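Local coordinates for protein factor essential for expression of methicillin resistance (Staphylococcus aureus, PDB 1LRZ) that adds glycines 2 and 3 to the pentaglycine bridge of staphylococcal peptidoglycan, taking them from glycyl-tRNA, at residues K68-N73 and H100-L105; P202-F207 and Y327-T332; V236-A241 and A315-I320. All blocks are in the same frame, centred on the assembly; numbering follows the deposited sequence.

Contact 1. Residues K68-N73 and H100-L105; sequences KYFYSN and HRCLYL
Tyr69 holds its CG anti to the backbone N (chi1 157°), whereas Tyr104 tucks CG between its N and carbonyl carbon (chi1 70°), and the two rings come together over one face of the sheet. The strands carrying them are parallel neighbours, the two ends of a beta-alpha-beta unit made by strand 67-78, helix 83-98 and strand 102-107. The ring planes lie 30° apart with centroids 4.8 Å from each other, but they are slid so far that they barely overlap. Tyr69 OH is hydrogen-bonded to His106 ND1, and the ring of Tyr104 meets Tyr406 of helix 403-411.

The backbone register slips by one residue here. Lys68 pairs with Cys102 but Tyr69 pairs with Tyr104, a beta bulge with Leu103 as the extra residue. Leu103 still takes part, giving its N-H almost straight to Lys68 O at 2.8 Å. Past the bulge, Phe70 N donates to Tyr104 O at 3.2 Å.

On the other face Phe70 meets Cys102 and His100. Phe70 CD1 lies 3.7 Å from Cys102 CB, and Cys102 SG sits obliquely to the ring, 5.0 Å from the Phe70 centroid. Phe70 CZ touches His100 CB at 3.7 Å. Val97 of the connecting helix packs on both Phe70 and Cys102, so this side is the strand-helix interface of the unit. Lys68 runs out extended past His100 to a salt bridge with Glu39; on the way Lys68 CD passes 3.2 Å from His100 O.

Contact 2. Residues P202-F207 and Y327-T332; sequences PIFRSF and YYAGGT
Phe207 leans on Gly331 where helix 201-207 packs across strand 325-332 of the large mixed sheet, the two short axes 76° apart and 7.6 Å at their closest. This is helix-on-sheet packing within a protein of the acetyltransferase clan. Phe207 CB points at the strand and rests 3.8 Å from Gly331 C. CG, set beside the backbone N and anti to the carbonyl carbon (chi1 -66°), comes next and meets Gly331 O. Phe207 CD2 comes closer still, 3.6 Å from Gly331 O, and then lies 4.0 Å from Thr332 CA, so the ring meets the backbone obliquely across two residues. Phe204 O lies at the edge of the Phe207 ring, in its plane. Out to its tip the side chain packs on Pro312 and Ala315 of strand 310-320 and on Leu240 of strand 236-244.

Gly331 has no side chain, and the two backbones draw together until Phe207 CA and Gly331 CA are 4.8 Å apart. The carbonyl oxygen of Gly331, brushed by the ring, accepts a hydrogen bond from Ser314 OG.

One turn earlier, Phe204 reaches the strand at Ala329 and Gly330. Its CG is anti to the backbone N (chi1 161°), and the Phe204 ring also meets Tyr225 edge-to-face and the ring of Phe317. The strand is irregular here: Tyr328 and Ala329 both sit opposite Phe317 in a classic beta bulge. Phe204 CZ approaches Ala329 CB at 4.4 Å, while Phe204 CE1 presents the ring edge to Ala329 O at 4.1 Å, with the oxygen near the ring plane.

Contact 3. Residues V236-A241 and A315-I320; sequences VLVPLA and AGFFFI
Leu237 and Phe318 exchange two backbone hydrogen bonds: Leu237 N to Phe318 O at 2.9 Å, and Phe318 N to Leu237 O at 2.8 Å. Farther along, Gly316 N donates to Pro239 O at 3.1 Å. Pro239 has no N-H to return, and Pro239 CD instead lies 3.2 Å from Gly316 O.

Side chains close round this frame. Val236 CG2, anti to its backbone N, sits over one face of the Phe317 ring, 4.0 Å from the centroid and offset toward the rim, a CH-pi contact. Val238 CG2 touches Phe317 CD1 at 3.7 Å. On the other face of the sheet, Pro239 CG meets Phe318 CE1 at 3.6 Å, the two side chains crossing at about a right angle, and Ile320 CD1 lies against Leu237 CB.

The next shell packs on these rings. Tyr225 meets Phe317 edge-to-face, and Phe318 meets the ring of Tyr327 and touches Met349 of helix 341-355. Strand 192-195 flanks the Leu237 strand on its far side, and helices 245-272 and 277-307 run between the two strands in sequence. The result is an antiparallel pair of neighbouring strands in the mixed sheet of an acetyltransferase-like domain.

How the contacts relate
From the N terminus, contact 1 closes first: residues 68-73 and 100-105 shut the short loop around helix 83-98 in the seven-strand sheet. That loop is complete before either of the others opens, and its centre lies about 33 Å from that of contact 2 and 32 Å from that of contact 3. Contact 2 then spans a much longer excursion, from helix 201-207 to strand 325-332, and contact 3 nests inside it, closing over helices 245-272 and 277-307. Contacts 2 and 3 meet at the nine-strand sheet, where strands 310-320 and 325-332 follow each other in sequence and lie side by side; Ala329 O probably accepts a hydrogen bond from Phe317 N.

Contact 1. Residues K68-N73 and H100-L105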
loop_
_atom_site.group_PDB
_atom_site.type_symbol
_atom_site.label_atom_id
_atom_site.label_comp_id
_atom_site.label_asym_id
_atom_site.label_seq_id
_atom_site.Cartn_x
_atom_site.Cartn_y
_atom_site.Cartn_z
ATOM N N LYS A 68 -7.914 -22.403 -22.013
ATOM C CA LYS A 68 -7.842 -21.165 -21.253
ATOM C C LYS A 68 -7.008 -21.295 -19.991
ATOM O O LYS A 68 -7.003 -22.336 -19.324
ATOM C CB LYS A 68 -9.251 -20.710 -20.862
ATOM C CG LYS A 68 -10.113 -20.289 -22.036
ATOM C CD LYS A 68 -11.544 -20.155 -21.600
ATOM C CE LYS A 68 -12.468 -19.854 -22.766
ATOM N NZ LYS A 68 -13.875 -19.843 -22.274
ATOM N N TYR A 69 -6.304 -20.215 -19.682
ATOM C CA TYR A 69 -5.495 -20.118 -18.483
ATOM C C TYR A 69 -6.388 -19.388 -17.478
ATOM O O TYR A 69 -6.770 -18.240 -17.712
ATOM C CB TYR A 69 -4.236 -19.296 -18.772
ATOM C CG TYR A 69 -3.613 -18.669 -17.549
ATOM C CD1 TYR A 69 -3.216 -19.445 -16.471
ATOM C CD2 TYR A 69 -3.429 -17.287 -17.473
ATOM C CE1 TYR A 69 -2.648 -18.870 -15.340
ATOM C CE2 TYR A 69 -2.860 -16.692 -16.341
ATOM C CZ TYR A 69 -2.471 -17.493 -15.278
ATOM O OH TYR A 69 -1.912 -16.919 -14.156
ATOM N N PHE A 70 -6.760 -20.066 -16.394
ATOM C CA PHE A 70 -7.594 -19.451 -15.356
ATOM C C PHE A 70 -6.717 -18.999 -14.175
ATOM O O PHE A 70 -5.850 -19.748 -13.707
ATOM C CB PHE A 70 -8.669 -20.435 -14.863
ATOM C CG PHE A 70 -9.966 -20.358 -15.633
ATOM C CD1 PHE A 70 -10.095 -20.972 -16.876
ATOM C CD2 PHE A 70 -11.065 -19.672 -15.107
ATOM C CE1 PHE A 70 -11.307 -20.905 -17.590
ATOM C CE2 PHE A 70 -12.272 -19.598 -15.806
ATOM C CZ PHE A 70 -12.396 -20.219 -17.051
ATOM N N TYR A 71 -6.959 -17.773 -13.705
ATOM C CA TYR A 71 -6.210 -17.167 -12.596
ATOM C C TYR A 71 -7.180 -16.678 -11.498
ATOM O O TYR A 71 -8.177 -16.014 -11.804
ATOM C CB TYR A 71 -5.366 -16.000 -13.149
ATOM C CG TYR A 71 -4.621 -15.198 -12.096
ATOM C CD1 TYR A 71 -3.794 -15.830 -11.166
ATOM C CD2 TYR A 71 -4.755 -13.805 -12.026
ATOM C CE1 TYR A 71 -3.126 -15.099 -10.182
ATOM C CE2 TYR A 71 -4.091 -13.065 -11.048
ATOM C CZ TYR A 71 -3.283 -13.716 -10.129
ATOM O OH TYR A 71 -2.656 -12.997 -9.140
ATOM N N SER A 72 -6.898 -17.005 -10.231
ATOM C CA SER A 72 -7.782 -16.612 -9.123
ATOM C C SER A 72 -7.631 -15.186 -8.576
ATOM O O SER A 72 -8.321 -14.809 -7.626
ATOM C CB SER A 72 -7.651 -17.601 -7.958
ATOM O OG SER A 72 -6.382 -17.485 -7.332
ATOM N N ASN A 73 -6.717 -14.405 -9.142
ATOM C CA ASN A 73 -6.544 -13.019 -8.718
ATOM C C ASN A 73 -6.456 -12.772 -7.202
ATOM O O ASN A 73 -7.195 -11.942 -6.669
ATOM C CB ASN A 73 -7.691 -12.167 -9.286
ATOM C CG ASN A 73 -7.730 -12.177 -10.814
ATOM O OD1 ASN A 73 -8.164 -13.157 -11.436
ATOM N ND2 ASN A 73 -7.271 -11.092 -11.426
ATOM N N HIS A 100 -15.120 -24.865 -18.697
ATOM C CA HIS A 100 -14.756 -23.759 -19.563
ATOM C C HIS A 100 -13.430 -23.921 -20.288
ATOM O O HIS A 100 -12.708 -22.947 -20.506
ATOM C CB HIS A 100 -14.778 -22.464 -18.756
ATOM C CG HIS A 100 -16.129 -22.132 -18.197
ATOM N ND1 HIS A 100 -17.101 -21.486 -18.932
ATOM C CD2 HIS A 100 -16.675 -22.370 -16.979
ATOM C CE1 HIS A 100 -18.184 -21.337 -18.191
ATOM N NE2 HIS A 100 -17.952 -21.864 -17.001
ATOM N N ARG A 101 -13.129 -25.164 -20.655
ATOM C CA ARG A 101 -11.928 -25.507 -21.419
ATOM C C ARG A 101 -10.631 -25.003 -20.788
ATOM O O ARG A 101 -9.732 -24.505 -21.473
ATOM C CB ARG A 101 -12.066 -24.963 -22.853
ATOM C CG ARG A 101 -13.322 -25.479 -23.585
ATOM C CD ARG A 101 -13.438 -25.012 -25.052
ATOM N NE ARG A 101 -14.551 -25.694 -25.714
ATOM C CZ ARG A 101 -14.786 -25.681 -27.024
ATOM N NH1 ARG A 101 -15.834 -26.341 -27.515
ATOM N NH2 ARG A 101 -13.982 -25.010 -27.846
ATOM N N CYS A 102 -10.532 -25.148 -19.474
ATOM C CA CYS A 102 -9.340 -24.709 -18.787
ATOM C C CYS A 102 -8.190 -25.662 -19.080
ATOM O O CYS A 102 -8.376 -26.883 -19.104
ATOM C CB CYS A 102 -9.602 -24.657 -17.281
ATOM S SG CYS A 102 -8.154 -24.203 -16.307
ATOM N N LEU A 103 -7.007 -25.102 -19.318
ATOM C CA LEU A 103 -5.808 -25.896 -19.555
ATOM C C LEU A 103 -5.127 -26.091 -18.200
ATOM O O LEU A 103 -4.648 -27.181 -17.883
ATOM C CB LEU A 103 -4.843 -25.170 -20.499
ATOM C CG LEU A 103 -3.470 -25.839 -20.615
ATOM C CD1 LEU A 103 -3.622 -27.299 -21.053
ATOM C CD2 LEU A 103 -2.615 -25.064 -21.617
ATOM N N TYR A 104 -5.050 -25.012 -17.424
ATOM C CA TYR A 104 -4.483 -25.060 -16.079
ATOM C C TYR A 104 -5.031 -23.916 -15.240
ATOM O O TYR A 104 -5.297 -22.830 -15.756
ATOM C CB TYR A 104 -2.944 -25.044 -16.096
ATOM C CG TYR A 104 -2.283 -23.750 -16.504
ATOM C CD1 TYR A 104 -1.601 -22.964 -15.569
ATOM C CD2 TYR A 104 -2.273 -23.349 -17.829
ATOM C CE1 TYR A 104 -0.910 -21.807 -15.963
ATOM C CE2 TYR A 104 -1.594 -22.199 -18.238
ATOM C CZ TYR A 104 -0.913 -21.434 -17.302
ATOM O OH TYR A 104 -0.243 -20.310 -17.720
ATOM N N LEU A 105 -5.229 -24.196 -13.954
ATOM C CA LEU A 105 -5.778 -23.246 -12.995
ATOM C C LEU A 105 -4.681 -22.794 -12.035
ATOM O O LEU A 105 -4.031 -23.613 -11.379
ATOM C CB LEU A 105 -6.924 -23.905 -12.225
ATOM C CG LEU A 105 -7.472 -23.213 -10.972
ATOM C CD1 LEU A 105 -7.976 -21.818 -11.310
ATOM C CD2 LEU A 105 -8.588 -24.074 -10.388
#

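Contact 2. Residues P202-F207 and Y327-T332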
loop_
_atom_site.group_PDB
_atom_site.type_symbol
_atom_site.label_atom_id
_atom_site.label_comp_id
_atom_site.label_asym_id
_atom_site.label_seq_id
_atom_site.Cartn_x
_atom_site.Cartn_y
_atom_site.Cartn_z
ATOM N N PRO A 202 -0.068 12.595 -14.461
ATOM C CA PRO A 202 1.336 12.683 -14.885
ATOM C C PRO A 202 2.289 13.210 -13.802
ATOM O O PRO A 202 3.491 12.923 -13.841
ATOM C CB PRO A 202 1.280 13.581 -16.127
ATOM C CG PRO A 202 -0.013 14.349 -15.964
ATOM C CD PRO A 202 -0.948 13.309 -15.402
ATOM N N ILE A 203 1.763 13.981 -12.846
ATOM C CA ILE A 203 2.594 14.482 -11.754
ATOM C C ILE A 203 3.069 13.262 -10.969
ATOM O O ILE A 203 4.246 13.148 -10.629
ATOM C CB ILE A 203 1.814 15.396 -10.776
ATOM C CG1 ILE A 203 1.333 16.658 -11.490
ATOM C CG2 ILE A 203 2.711 15.769 -9.594
ATOM C CD1 ILE A 203 0.619 17.638 -10.571
ATOM N N PHE A 204 2.141 12.352 -10.678
ATOM C CA PHE A 204 2.468 11.127 -9.947
ATOM C C PHE A 204 3.462 10.313 -10.768
ATOM O O PHE A 204 4.446 9.788 -10.244
ATOM C CB PHE A 204 1.203 10.287 -9.713
ATOM C CG PHE A 204 1.489 8.849 -9.379
ATOM C CD1 PHE A 204 1.971 8.492 -8.119
ATOM C CD2 PHE A 204 1.318 7.852 -10.346
ATOM C CE1 PHE A 204 2.289 7.160 -7.825
ATOM C CE2 PHE A 204 1.631 6.516 -10.067
ATOM C CZ PHE A 204 2.118 6.167 -8.801
ATOM N N ARG A 205 3.190 10.220 -12.064
ATOM C CA ARG A 205 4.033 9.477 -12.992
ATOM C C ARG A 205 5.470 9.982 -13.023
ATOM O O ARG A 205 6.400 9.203 -13.231
ATOM C CB ARG A 205 3.438 9.551 -14.396
ATOM C CG ARG A 205 2.064 8.909 -14.510
ATOM C CD ARG A 205 2.130 7.621 -15.312
ATOM N NE ARG A 205 3.114 6.692 -14.771
ATOM C CZ ARG A 205 3.538 5.599 -15.401
ATOM N NH1 ARG A 205 3.074 5.296 -16.602
ATOM N NH2 ARG A 205 4.405 4.780 -14.820
ATOM N N SER A 206 5.653 11.280 -12.810
ATOM C CA SER A 206 6.992 11.858 -12.828
ATOM C C SER A 206 7.882 11.259 -11.739
ATOM O O SER A 206 9.102 11.216 -11.891
ATOM C CB SER A 206 6.930 13.376 -12.644
ATOM O OG SER A 206 6.640 13.705 -11.293
ATOM N N PHE A 207 7.278 10.794 -10.645
ATOM C CA PHE A 207 8.050 10.205 -9.548
ATOM C C PHE A 207 8.427 8.746 -9.771
ATOM O O PHE A 207 9.314 8.225 -9.102
ATOM C CB PHE A 207 7.288 10.299 -8.225
ATOM C CG PHE A 207 7.085 11.694 -7.739
ATOM C CD1 PHE A 207 5.905 12.371 -8.012
ATOM C CD2 PHE A 207 8.094 12.355 -7.043
ATOM C CE1 PHE A 207 5.725 13.683 -7.587
ATOM C CE2 PHE A 207 7.922 13.671 -6.614
ATOM C CZ PHE A 207 6.737 14.339 -6.894
ATOM N N TYR A 327 -0.291 0.663 0.276
ATOM C CA TYR A 327 0.646 1.586 -0.363
ATOM C C TYR A 327 1.177 0.756 -1.548
ATOM O O TYR A 327 2.119 -0.028 -1.405
ATOM C CB TYR A 327 1.785 1.928 0.593
ATOM C CG TYR A 327 2.938 2.655 -0.053
ATOM C CD1 TYR A 327 2.720 3.748 -0.894
ATOM C CD2 TYR A 327 4.256 2.277 0.207
ATOM C CE1 TYR A 327 3.782 4.446 -1.461
ATOM C CE2 TYR A 327 5.330 2.973 -0.354
ATOM C CZ TYR A 327 5.086 4.052 -1.187
ATOM O OH TYR A 327 6.143 4.734 -1.749
ATOM N N TYR A 328 0.552 0.920 -2.709
ATOM C CA TYR A 328 0.919 0.144 -3.883
ATOM C C TYR A 328 2.195 0.577 -4.599
ATOM O O TYR A 328 3.051 -0.250 -4.910
ATOM C CB TYR A 328 -0.237 0.134 -4.880
ATOM C CG TYR A 328 0.020 -0.771 -6.059
ATOM C CD1 TYR A 328 0.030 -2.158 -5.906
ATOM C CD2 TYR A 328 0.321 -0.241 -7.314
ATOM C CE1 TYR A 328 0.341 -3.005 -6.978
ATOM C CE2 TYR A 328 0.635 -1.076 -8.396
ATOM C CZ TYR A 328 0.643 -2.456 -8.217
ATOM O OH TYR A 328 0.968 -3.275 -9.276
ATOM N N ALA A 329 2.326 1.872 -4.841
ATOM C CA ALA A 329 3.481 2.400 -5.543
ATOM C C ALA A 329 3.680 3.847 -5.144
ATOM O O ALA A 329 2.730 4.538 -4.763
ATOM C CB ALA A 329 3.259 2.301 -7.049
ATOM N N GLY A 330 4.921 4.305 -5.230
ATOM C CA GLY A 330 5.205 5.677 -4.877
ATOM C C GLY A 330 6.619 6.079 -5.225
ATOM O O GLY A 330 7.444 5.239 -5.590
ATOM N N GLY A 331 6.895 7.370 -5.105
ATOM C CA GLY A 331 8.219 7.873 -5.405
ATOM C C GLY A 331 8.428 9.220 -4.744
ATOM O O GLY A 331 7.458 9.919 -4.417
ATOM N N THR A 332 9.693 9.577 -4.545
ATOM C CA THR A 332 10.051 10.841 -3.919
ATOM C C THR A 332 11.203 11.508 -4.677
ATOM O O THR A 332 12.133 10.840 -5.115
ATOM C CB THR A 332 10.454 10.613 -2.454
ATOM O OG1 THR A 332 9.319 10.117 -1.737
ATOM C CG2 THR A 332 10.936 11.914 -1.802
#

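Contact 3. Residues V236-A241 and A315-I320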
loop_
_atom_site.group_PDB
_atom_site.type_symbol
_atom_site.label_atom_id
_atom_site.label_comp_id
_atom_site.label_asym_id
_atom_site.label_seq_id
_atom_site.Cartn_x
_atom_site.Cartn_y
_atom_site.Cartn_z
ATOM N N VAL A 236 -9.376 4.128 -4.530
ATOM C CA VAL A 236 -8.009 4.472 -4.881
ATOM C C VAL A 236 -7.803 5.960 -4.599
ATOM O O VAL A 236 -8.687 6.771 -4.845
ATOM C CB VAL A 236 -7.687 4.153 -6.372
ATOM C CG1 VAL A 236 -8.679 4.846 -7.299
ATOM C CG2 VAL A 236 -6.267 4.598 -6.696
ATOM N N LEU A 237 -6.639 6.311 -4.060
ATOM C CA LEU A 237 -6.314 7.700 -3.769
ATOM C C LEU A 237 -4.860 7.898 -4.163
ATOM O O LEU A 237 -4.045 6.975 -4.033
ATOM C CB LEU A 237 -6.510 8.012 -2.276
ATOM C CG LEU A 237 -7.953 8.193 -1.791
ATOM C CD1 LEU A 237 -7.967 8.406 -0.276
ATOM C CD2 LEU A 237 -8.582 9.385 -2.525
ATOM N N VAL A 238 -4.549 9.098 -4.647
ATOM C CA VAL A 238 -3.206 9.439 -5.105
ATOM C C VAL A 238 -2.698 10.674 -4.367
ATOM O O VAL A 238 -2.683 11.780 -4.916
ATOM C CB VAL A 238 -3.197 9.744 -6.632
ATOM C CG1 VAL A 238 -1.763 9.993 -7.122
ATOM C CG2 VAL A 238 -3.826 8.583 -7.404
ATOM N N PRO A 239 -2.287 10.505 -3.102
ATOM C CA PRO A 239 -1.791 11.672 -2.370
ATOM C C PRO A 239 -0.476 12.204 -2.940
ATOM O O PRO A 239 0.397 11.435 -3.341
ATOM C CB PRO A 239 -1.632 11.146 -0.945
ATOM C CG PRO A 239 -1.303 9.672 -1.160
ATOM C CD PRO A 239 -2.262 9.290 -2.261
ATOM N N LEU A 240 -0.363 13.528 -2.985
ATOM C CA LEU A 240 0.831 14.216 -3.458
ATOM C C LEU A 240 1.282 15.182 -2.358
ATOM O O LEU A 240 0.498 16.023 -1.902
ATOM C CB LEU A 240 0.544 15.031 -4.734
ATOM C CG LEU A 240 1.654 16.067 -5.042
ATOM C CD1 LEU A 240 2.888 15.341 -5.583
ATOM C CD2 LEU A 240 1.175 17.128 -6.039
ATOM N N ALA A 241 2.528 15.044 -1.916
ATOM C CA ALA A 241 3.079 15.947 -0.914
ATOM C C ALA A 241 3.683 17.046 -1.774
ATOM O O ALA A 241 4.331 16.755 -2.794
ATOM C CB ALA A 241 4.172 15.247 -0.100
ATOM N N ALA A 315 4.878 11.330 -3.927
ATOM C CA ALA A 315 3.520 10.901 -4.246
ATOM C C ALA A 315 3.382 9.400 -4.063
ATOM O O ALA A 315 4.378 8.662 -4.083
ATOM C CB ALA A 315 3.160 11.285 -5.687
ATOM N N GLY A 316 2.142 8.959 -3.878
ATOM C CA GLY A 316 1.872 7.549 -3.698
ATOM C C GLY A 316 0.550 7.180 -4.337
ATOM O O GLY A 316 -0.335 8.028 -4.514
ATOM N N PHE A 317 0.423 5.906 -4.686
ATOM C CA PHE A 317 -0.793 5.374 -5.300
ATOM C C PHE A 317 -1.334 4.378 -4.267
ATOM O O PHE A 317 -0.690 3.365 -3.981
ATOM C CB PHE A 317 -0.441 4.651 -6.594
ATOM C CG PHE A 317 -1.583 4.532 -7.549
ATOM C CD1 PHE A 317 -1.940 5.606 -8.361
ATOM C CD2 PHE A 317 -2.290 3.343 -7.660
ATOM C CE1 PHE A 317 -2.984 5.494 -9.273
ATOM C CE2 PHE A 317 -3.340 3.226 -8.573
ATOM C CZ PHE A 317 -3.681 4.308 -9.380
ATOM N N PHE A 318 -2.509 4.664 -3.713
ATOM C CA PHE A 318 -3.082 3.827 -2.667
ATOM C C PHE A 318 -4.428 3.186 -2.966
ATOM O O PHE A 318 -5.321 3.827 -3.519
ATOM C CB PHE A 318 -3.265 4.640 -1.382
ATOM C CG PHE A 318 -1.985 5.000 -0.679
ATOM C CD1 PHE A 318 -1.168 6.017 -1.160
ATOM C CD2 PHE A 318 -1.612 4.327 0.490
ATOM C CE1 PHE A 318 0.009 6.366 -0.494
ATOM C CE2 PHE A 318 -0.444 4.660 1.165
ATOM C CZ PHE A 318 0.376 5.688 0.671
ATOM N N PHE A 319 -4.573 1.921 -2.572
ATOM C CA PHE A 319 -5.846 1.216 -2.716
ATOM C C PHE A 319 -6.496 1.207 -1.331
ATOM O O PHE A 319 -5.832 0.952 -0.312
ATOM C CB PHE A 319 -5.616 -0.202 -3.236
ATOM C CG PHE A 319 -5.058 -0.234 -4.630
ATOM C CD1 PHE A 319 -4.007 -1.085 -4.958
ATOM C CD2 PHE A 319 -5.552 0.630 -5.607
ATOM C CE1 PHE A 319 -3.454 -1.073 -6.241
ATOM C CE2 PHE A 319 -5.004 0.644 -6.899
ATOM C CZ PHE A 319 -3.953 -0.206 -7.212
ATOM N N ILE A 320 -7.792 1.501 -1.289
ATOM C CA ILE A 320 -8.499 1.583 -0.024
ATOM C C ILE A 320 -9.724 0.687 0.012
ATOM O O ILE A 320 -10.655 0.848 -0.770
ATOM C CB ILE A 320 -8.948 3.051 0.266
ATOM C CG1 ILE A 320 -7.726 3.981 0.296
ATOM C CG2 ILE A 320 -9.705 3.127 1.583
ATOM C CD1 ILE A 320 -7.256 4.403 -1.068
#